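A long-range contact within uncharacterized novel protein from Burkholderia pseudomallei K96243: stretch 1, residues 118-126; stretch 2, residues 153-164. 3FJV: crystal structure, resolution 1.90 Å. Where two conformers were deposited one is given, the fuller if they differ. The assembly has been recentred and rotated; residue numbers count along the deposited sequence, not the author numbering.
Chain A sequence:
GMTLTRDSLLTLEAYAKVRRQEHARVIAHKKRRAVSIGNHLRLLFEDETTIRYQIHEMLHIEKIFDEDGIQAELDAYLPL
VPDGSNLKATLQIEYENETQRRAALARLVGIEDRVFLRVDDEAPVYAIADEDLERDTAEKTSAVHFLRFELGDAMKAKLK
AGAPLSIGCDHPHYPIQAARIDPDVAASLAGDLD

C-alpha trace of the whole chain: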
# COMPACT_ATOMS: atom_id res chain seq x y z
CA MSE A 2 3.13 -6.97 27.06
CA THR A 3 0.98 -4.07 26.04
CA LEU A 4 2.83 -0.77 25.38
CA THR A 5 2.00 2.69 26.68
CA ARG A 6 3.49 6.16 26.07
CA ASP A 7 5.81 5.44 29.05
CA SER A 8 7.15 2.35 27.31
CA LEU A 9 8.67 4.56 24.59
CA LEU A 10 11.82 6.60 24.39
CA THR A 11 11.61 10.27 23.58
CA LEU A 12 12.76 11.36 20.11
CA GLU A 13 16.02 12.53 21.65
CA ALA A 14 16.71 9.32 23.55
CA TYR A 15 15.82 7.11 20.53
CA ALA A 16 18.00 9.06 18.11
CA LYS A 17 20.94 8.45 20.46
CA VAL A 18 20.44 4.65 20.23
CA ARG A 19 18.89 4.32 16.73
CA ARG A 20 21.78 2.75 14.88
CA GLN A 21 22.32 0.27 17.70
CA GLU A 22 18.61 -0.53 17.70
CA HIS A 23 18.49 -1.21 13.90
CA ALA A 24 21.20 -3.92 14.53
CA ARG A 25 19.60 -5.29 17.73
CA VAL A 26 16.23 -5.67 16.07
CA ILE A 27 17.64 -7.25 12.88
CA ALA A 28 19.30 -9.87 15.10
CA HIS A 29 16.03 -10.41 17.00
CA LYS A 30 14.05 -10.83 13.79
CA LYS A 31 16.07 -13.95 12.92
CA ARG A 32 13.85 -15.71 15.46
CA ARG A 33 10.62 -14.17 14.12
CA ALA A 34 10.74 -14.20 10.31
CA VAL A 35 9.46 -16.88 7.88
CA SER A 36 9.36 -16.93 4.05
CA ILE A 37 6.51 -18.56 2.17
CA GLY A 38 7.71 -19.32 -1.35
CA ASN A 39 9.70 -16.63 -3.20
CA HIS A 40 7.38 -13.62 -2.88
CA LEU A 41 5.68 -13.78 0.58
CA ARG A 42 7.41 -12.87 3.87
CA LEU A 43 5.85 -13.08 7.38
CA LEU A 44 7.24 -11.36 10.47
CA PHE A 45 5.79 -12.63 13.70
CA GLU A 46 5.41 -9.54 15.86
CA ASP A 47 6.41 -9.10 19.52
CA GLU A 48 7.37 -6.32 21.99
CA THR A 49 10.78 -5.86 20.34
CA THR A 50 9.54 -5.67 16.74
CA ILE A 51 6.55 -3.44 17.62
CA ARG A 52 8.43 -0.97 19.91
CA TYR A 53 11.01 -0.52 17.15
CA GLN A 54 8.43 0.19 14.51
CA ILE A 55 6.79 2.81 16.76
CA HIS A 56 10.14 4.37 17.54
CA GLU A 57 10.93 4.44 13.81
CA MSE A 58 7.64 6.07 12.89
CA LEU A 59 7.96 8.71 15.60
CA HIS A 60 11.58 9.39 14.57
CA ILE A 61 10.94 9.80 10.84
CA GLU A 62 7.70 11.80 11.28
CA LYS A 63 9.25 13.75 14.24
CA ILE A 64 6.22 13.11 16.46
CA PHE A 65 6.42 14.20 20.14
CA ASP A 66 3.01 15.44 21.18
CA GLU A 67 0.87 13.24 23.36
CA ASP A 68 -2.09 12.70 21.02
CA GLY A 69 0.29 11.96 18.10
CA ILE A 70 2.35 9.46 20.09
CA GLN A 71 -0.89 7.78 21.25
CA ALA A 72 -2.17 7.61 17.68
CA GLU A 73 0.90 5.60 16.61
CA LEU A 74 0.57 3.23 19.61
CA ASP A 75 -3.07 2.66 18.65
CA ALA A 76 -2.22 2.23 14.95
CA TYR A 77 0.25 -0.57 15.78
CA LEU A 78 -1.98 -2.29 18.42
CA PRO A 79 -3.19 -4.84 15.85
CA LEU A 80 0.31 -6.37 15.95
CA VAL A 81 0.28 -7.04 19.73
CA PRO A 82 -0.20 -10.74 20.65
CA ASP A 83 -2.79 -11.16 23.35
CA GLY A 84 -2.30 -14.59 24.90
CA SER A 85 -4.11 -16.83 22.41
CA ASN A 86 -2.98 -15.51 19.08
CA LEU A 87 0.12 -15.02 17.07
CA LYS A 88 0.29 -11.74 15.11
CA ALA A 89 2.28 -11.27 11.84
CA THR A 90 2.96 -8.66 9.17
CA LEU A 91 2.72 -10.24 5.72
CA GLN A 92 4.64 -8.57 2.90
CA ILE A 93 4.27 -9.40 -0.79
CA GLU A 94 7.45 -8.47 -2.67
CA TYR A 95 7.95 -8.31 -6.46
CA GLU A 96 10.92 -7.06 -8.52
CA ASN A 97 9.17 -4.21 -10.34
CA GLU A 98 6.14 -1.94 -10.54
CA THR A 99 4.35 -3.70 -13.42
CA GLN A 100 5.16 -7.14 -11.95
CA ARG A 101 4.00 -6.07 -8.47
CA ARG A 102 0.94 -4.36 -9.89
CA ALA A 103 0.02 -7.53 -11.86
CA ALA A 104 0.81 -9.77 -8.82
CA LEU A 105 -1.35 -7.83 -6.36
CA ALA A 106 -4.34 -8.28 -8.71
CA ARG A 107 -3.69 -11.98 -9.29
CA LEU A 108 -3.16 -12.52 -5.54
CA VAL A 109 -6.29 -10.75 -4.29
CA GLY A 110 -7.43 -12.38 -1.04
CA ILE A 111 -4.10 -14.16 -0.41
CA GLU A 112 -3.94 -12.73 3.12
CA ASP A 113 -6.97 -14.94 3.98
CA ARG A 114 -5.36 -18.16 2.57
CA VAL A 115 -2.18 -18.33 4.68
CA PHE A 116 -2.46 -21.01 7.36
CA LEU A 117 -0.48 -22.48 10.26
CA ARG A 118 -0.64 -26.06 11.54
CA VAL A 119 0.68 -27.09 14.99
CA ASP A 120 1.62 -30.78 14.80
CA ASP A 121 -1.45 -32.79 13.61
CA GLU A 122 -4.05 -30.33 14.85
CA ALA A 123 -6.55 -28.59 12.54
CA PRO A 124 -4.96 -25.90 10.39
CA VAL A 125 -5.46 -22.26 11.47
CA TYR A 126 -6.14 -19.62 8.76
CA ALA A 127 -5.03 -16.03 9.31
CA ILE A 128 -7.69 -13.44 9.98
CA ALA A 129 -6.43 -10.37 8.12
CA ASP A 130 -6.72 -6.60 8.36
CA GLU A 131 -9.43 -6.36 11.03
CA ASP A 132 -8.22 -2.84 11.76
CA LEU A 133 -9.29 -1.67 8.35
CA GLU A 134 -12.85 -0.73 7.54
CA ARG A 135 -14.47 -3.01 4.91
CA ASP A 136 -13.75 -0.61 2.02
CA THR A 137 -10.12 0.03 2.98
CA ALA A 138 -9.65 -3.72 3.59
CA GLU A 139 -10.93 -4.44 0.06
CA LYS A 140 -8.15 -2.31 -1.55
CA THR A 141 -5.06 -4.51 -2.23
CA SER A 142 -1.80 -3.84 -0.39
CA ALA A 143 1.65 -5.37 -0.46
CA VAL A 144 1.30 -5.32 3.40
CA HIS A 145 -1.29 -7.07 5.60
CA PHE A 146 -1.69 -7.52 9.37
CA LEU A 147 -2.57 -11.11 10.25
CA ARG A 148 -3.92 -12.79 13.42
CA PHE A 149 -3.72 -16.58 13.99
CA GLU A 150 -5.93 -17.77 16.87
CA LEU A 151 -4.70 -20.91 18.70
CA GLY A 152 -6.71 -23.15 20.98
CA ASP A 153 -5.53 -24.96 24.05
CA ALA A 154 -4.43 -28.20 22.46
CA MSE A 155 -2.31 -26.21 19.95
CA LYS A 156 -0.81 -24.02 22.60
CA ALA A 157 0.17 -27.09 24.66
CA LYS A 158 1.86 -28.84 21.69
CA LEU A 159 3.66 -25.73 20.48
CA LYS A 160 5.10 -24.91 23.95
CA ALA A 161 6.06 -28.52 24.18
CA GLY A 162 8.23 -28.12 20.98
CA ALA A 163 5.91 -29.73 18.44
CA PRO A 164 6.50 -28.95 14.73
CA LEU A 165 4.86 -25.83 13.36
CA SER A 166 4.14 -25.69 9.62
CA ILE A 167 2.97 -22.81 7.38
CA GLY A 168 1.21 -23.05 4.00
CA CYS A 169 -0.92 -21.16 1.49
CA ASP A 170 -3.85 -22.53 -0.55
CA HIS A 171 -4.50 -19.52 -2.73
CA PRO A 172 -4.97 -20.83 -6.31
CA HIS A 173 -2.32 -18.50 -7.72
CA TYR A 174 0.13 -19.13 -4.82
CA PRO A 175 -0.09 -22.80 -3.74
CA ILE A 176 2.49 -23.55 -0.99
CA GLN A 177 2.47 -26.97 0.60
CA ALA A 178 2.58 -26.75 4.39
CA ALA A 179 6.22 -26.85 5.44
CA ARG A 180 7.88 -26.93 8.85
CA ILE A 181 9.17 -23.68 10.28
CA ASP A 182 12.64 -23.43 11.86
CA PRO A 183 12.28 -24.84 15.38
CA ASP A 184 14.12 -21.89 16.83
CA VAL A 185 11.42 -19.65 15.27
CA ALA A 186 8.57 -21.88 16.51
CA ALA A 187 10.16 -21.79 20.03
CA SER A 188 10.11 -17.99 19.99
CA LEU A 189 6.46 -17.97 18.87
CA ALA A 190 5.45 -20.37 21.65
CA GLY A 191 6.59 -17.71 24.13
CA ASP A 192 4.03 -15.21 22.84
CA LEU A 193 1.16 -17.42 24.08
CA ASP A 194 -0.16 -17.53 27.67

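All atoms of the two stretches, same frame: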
# COMPACT_ATOMS: atom_id res chain seq x y z
N ARG A 118 -0.18 -24.81 10.93
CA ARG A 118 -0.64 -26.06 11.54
C ARG A 118 0.34 -26.51 12.61
O ARG A 118 1.51 -26.75 12.33
CB ARG A 118 -0.80 -27.16 10.48
CG ARG A 118 -1.49 -28.40 11.03
CD ARG A 118 -1.31 -29.64 10.17
NE ARG A 118 -2.31 -29.77 9.13
CZ ARG A 118 -3.33 -30.62 9.17
NH1 ARG A 118 -3.50 -31.41 10.23
NH2 ARG A 118 -4.19 -30.68 8.16
N VAL A 119 -0.14 -26.60 13.87
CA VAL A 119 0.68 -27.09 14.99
C VAL A 119 0.56 -28.59 15.00
O VAL A 119 -0.53 -29.13 15.18
CB VAL A 119 0.19 -26.59 16.36
CG1 VAL A 119 1.07 -27.17 17.47
CG2 VAL A 119 0.18 -25.10 16.42
N ASP A 120 1.66 -29.30 14.78
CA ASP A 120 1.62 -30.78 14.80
C ASP A 120 0.48 -31.32 13.92
O ASP A 120 0.31 -30.89 12.80
CB ASP A 120 1.47 -31.25 16.28
CG ASP A 120 1.92 -32.70 16.52
OD1 ASP A 120 2.86 -33.17 15.83
OD2 ASP A 120 1.33 -33.35 17.40
N ASP A 121 -0.32 -32.26 14.41
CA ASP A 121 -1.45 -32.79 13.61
C ASP A 121 -2.78 -32.16 13.96
O ASP A 121 -3.81 -32.74 13.71
CB ASP A 121 -1.54 -34.29 13.75
CG ASP A 121 -1.80 -34.72 15.16
OD1 ASP A 121 -1.56 -33.89 16.09
OD2 ASP A 121 -2.22 -35.88 15.35
N GLU A 122 -2.78 -30.95 14.48
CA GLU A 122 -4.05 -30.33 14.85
C GLU A 122 -4.67 -29.72 13.58
O GLU A 122 -4.00 -29.71 12.52
CB GLU A 122 -3.78 -29.29 15.95
CG GLU A 122 -3.09 -29.89 17.19
CD GLU A 122 -4.01 -30.78 18.02
OE1 GLU A 122 -5.23 -30.47 18.07
OE2 GLU A 122 -3.55 -31.82 18.52
N ALA A 123 -5.92 -29.26 13.67
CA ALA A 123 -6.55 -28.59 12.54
C ALA A 123 -5.74 -27.37 12.11
O ALA A 123 -5.21 -26.64 12.98
CB ALA A 123 -7.97 -28.15 12.85
N PRO A 124 -5.66 -27.12 10.81
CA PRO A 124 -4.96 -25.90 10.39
C PRO A 124 -5.69 -24.64 10.86
O PRO A 124 -6.91 -24.69 11.09
CB PRO A 124 -4.98 -25.95 8.87
CG PRO A 124 -5.74 -27.19 8.45
CD PRO A 124 -6.20 -27.91 9.68
N VAL A 125 -4.93 -23.57 11.08
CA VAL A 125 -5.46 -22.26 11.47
C VAL A 125 -5.17 -21.20 10.38
O VAL A 125 -4.03 -20.83 10.12
CB VAL A 125 -4.93 -21.79 12.85
CG1 VAL A 125 -5.29 -20.24 13.11
CG2 VAL A 125 -5.49 -22.70 13.95
N TYR A 126 -6.23 -20.69 9.78
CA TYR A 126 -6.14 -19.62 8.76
C TYR A 126 -6.03 -18.25 9.42
O TYR A 126 -6.65 -18.00 10.44
CB TYR A 126 -7.29 -19.67 7.76
CG TYR A 126 -7.14 -20.81 6.78
CD1 TYR A 126 -7.31 -22.13 7.19
CD2 TYR A 126 -6.73 -20.57 5.46
CE1 TYR A 126 -7.09 -23.20 6.29
CE2 TYR A 126 -6.55 -21.61 4.55
CZ TYR A 126 -6.71 -22.93 4.98
OH TYR A 126 -6.51 -23.97 4.10
N ASP A 153 -6.32 -24.43 22.96
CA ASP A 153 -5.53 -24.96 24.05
C ASP A 153 -4.64 -26.09 23.64
O ASP A 153 -3.45 -26.10 23.99
CB ASP A 153 -6.43 -25.39 25.25
CG ASP A 153 -5.61 -25.81 26.45
OD1 ASP A 153 -4.87 -24.99 27.00
OD2 ASP A 153 -5.75 -26.97 26.85
N ALA A 154 -5.20 -27.06 22.91
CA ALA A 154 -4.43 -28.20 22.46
C ALA A 154 -3.22 -27.76 21.61
O ALA A 154 -2.13 -28.27 21.77
CB ALA A 154 -5.35 -29.28 21.77
N MSE A 155 -3.40 -26.75 20.75
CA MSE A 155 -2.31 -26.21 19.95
C MSE A 155 -1.28 -25.47 20.75
O MSE A 155 -0.08 -25.63 20.54
CB MSE A 155 -2.91 -25.27 18.88
CG MSE A 155 -3.81 -25.97 17.92
SE MSE A 155 -4.63 -24.56 16.83
CE MSE A 155 -6.14 -25.70 16.15
N LYS A 156 -1.73 -24.68 21.73
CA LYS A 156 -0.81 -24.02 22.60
C LYS A 156 0.06 -25.04 23.36
O LYS A 156 1.27 -24.85 23.52
CB LYS A 156 -1.54 -23.13 23.61
CG LYS A 156 -2.11 -21.85 23.09
CD LYS A 156 -2.57 -21.09 24.32
CE LYS A 156 -3.42 -19.95 24.04
NZ LYS A 156 -4.03 -19.48 25.33
N ALA A 157 -0.56 -26.10 23.87
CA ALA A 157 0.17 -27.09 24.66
C ALA A 157 1.32 -27.67 23.77
O ALA A 157 2.49 -27.78 24.20
CB ALA A 157 -0.76 -28.20 25.13
N LYS A 158 0.94 -28.10 22.58
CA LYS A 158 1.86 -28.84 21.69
C LYS A 158 2.97 -27.91 21.26
O LYS A 158 4.11 -28.28 21.35
CB LYS A 158 1.13 -29.46 20.48
CG LYS A 158 0.31 -30.70 20.84
CD LYS A 158 -0.30 -31.34 19.68
CE LYS A 158 -0.92 -32.68 20.02
NZ LYS A 158 -1.48 -33.17 18.70
N LEU A 159 2.64 -26.68 20.90
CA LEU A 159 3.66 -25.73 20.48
C LEU A 159 4.69 -25.44 21.58
O LEU A 159 5.93 -25.50 21.35
CB LEU A 159 2.99 -24.43 20.02
CG LEU A 159 3.85 -23.47 19.25
CD1 LEU A 159 4.38 -24.15 17.97
CD2 LEU A 159 3.07 -22.18 18.97
N LYS A 160 4.21 -25.16 22.79
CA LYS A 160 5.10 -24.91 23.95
C LYS A 160 5.89 -26.12 24.28
O LYS A 160 7.01 -26.00 24.76
CB LYS A 160 4.29 -24.49 25.17
CG LYS A 160 3.73 -23.09 25.00
CD LYS A 160 2.74 -22.72 26.11
CE LYS A 160 2.41 -21.23 26.11
NZ LYS A 160 3.58 -20.34 26.47
N ALA A 161 5.35 -27.29 23.99
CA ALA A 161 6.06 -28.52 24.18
C ALA A 161 7.09 -28.81 23.07
O ALA A 161 7.71 -29.84 23.10
CB ALA A 161 5.05 -29.66 24.32
N GLY A 162 7.24 -27.93 22.07
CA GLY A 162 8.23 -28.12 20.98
C GLY A 162 7.73 -28.88 19.78
O GLY A 162 8.51 -29.38 18.99
N ALA A 163 6.41 -28.99 19.60
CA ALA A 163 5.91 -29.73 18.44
C ALA A 163 6.29 -28.98 17.18
O ALA A 163 6.59 -27.80 17.26
CB ALA A 163 4.38 -29.94 18.49
N PRO A 164 6.24 -29.64 16.03
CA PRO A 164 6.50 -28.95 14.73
C PRO A 164 5.43 -27.96 14.42
O PRO A 164 4.27 -28.22 14.76
CB PRO A 164 6.44 -30.08 13.71
CG PRO A 164 6.51 -31.33 14.44
CD PRO A 164 6.20 -31.10 15.89
O HOH W 1 3.11 -29.02 11.71

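Read along the helix, the contact begins lightly: A154 makes a light contact with the turn, its CB 3.9 Å from E122 OE1. M155, a selenomethionine here, supplies much of the apolar packing. Its extended side chain (m, t, t) runs beside the loop and strand residues, with CG 3.9 Å from E122 CB, SE 3.5 Å from V125 CG2 and CE 3.4 Å from A123 O. A long, unbranched, apolar side chain suits this course. One turn later, K158 points toward the other stretch and, after chi1 in m, stays fully extended, so that its ammonium reaches three carboxylates presented by the type II' turn from V119 to E122. NZ forms salt bridges with D120 OD2 (3.1 Å), D121 OD1 (2.7 Å) and E122 OE2 (2.5 Å, very short); three acids around one lysine make a charge cluster at the turn. Beneath it, buried V119 packs CG1 against K158 CB (3.8 Å) and L159 CB (4.2 Å), a compact branched residue fitted against the helix. The helix then ends in a Schellman motif at G162, whose positive phi would jam a CB against the preceding carbonyl. A163 follows, its small CB 3.9 Å from D120 CB. P164 closes the contact through its backbone: D120 N donates to P164 O at 2.8 Å, a nearly straight hydrogen bond.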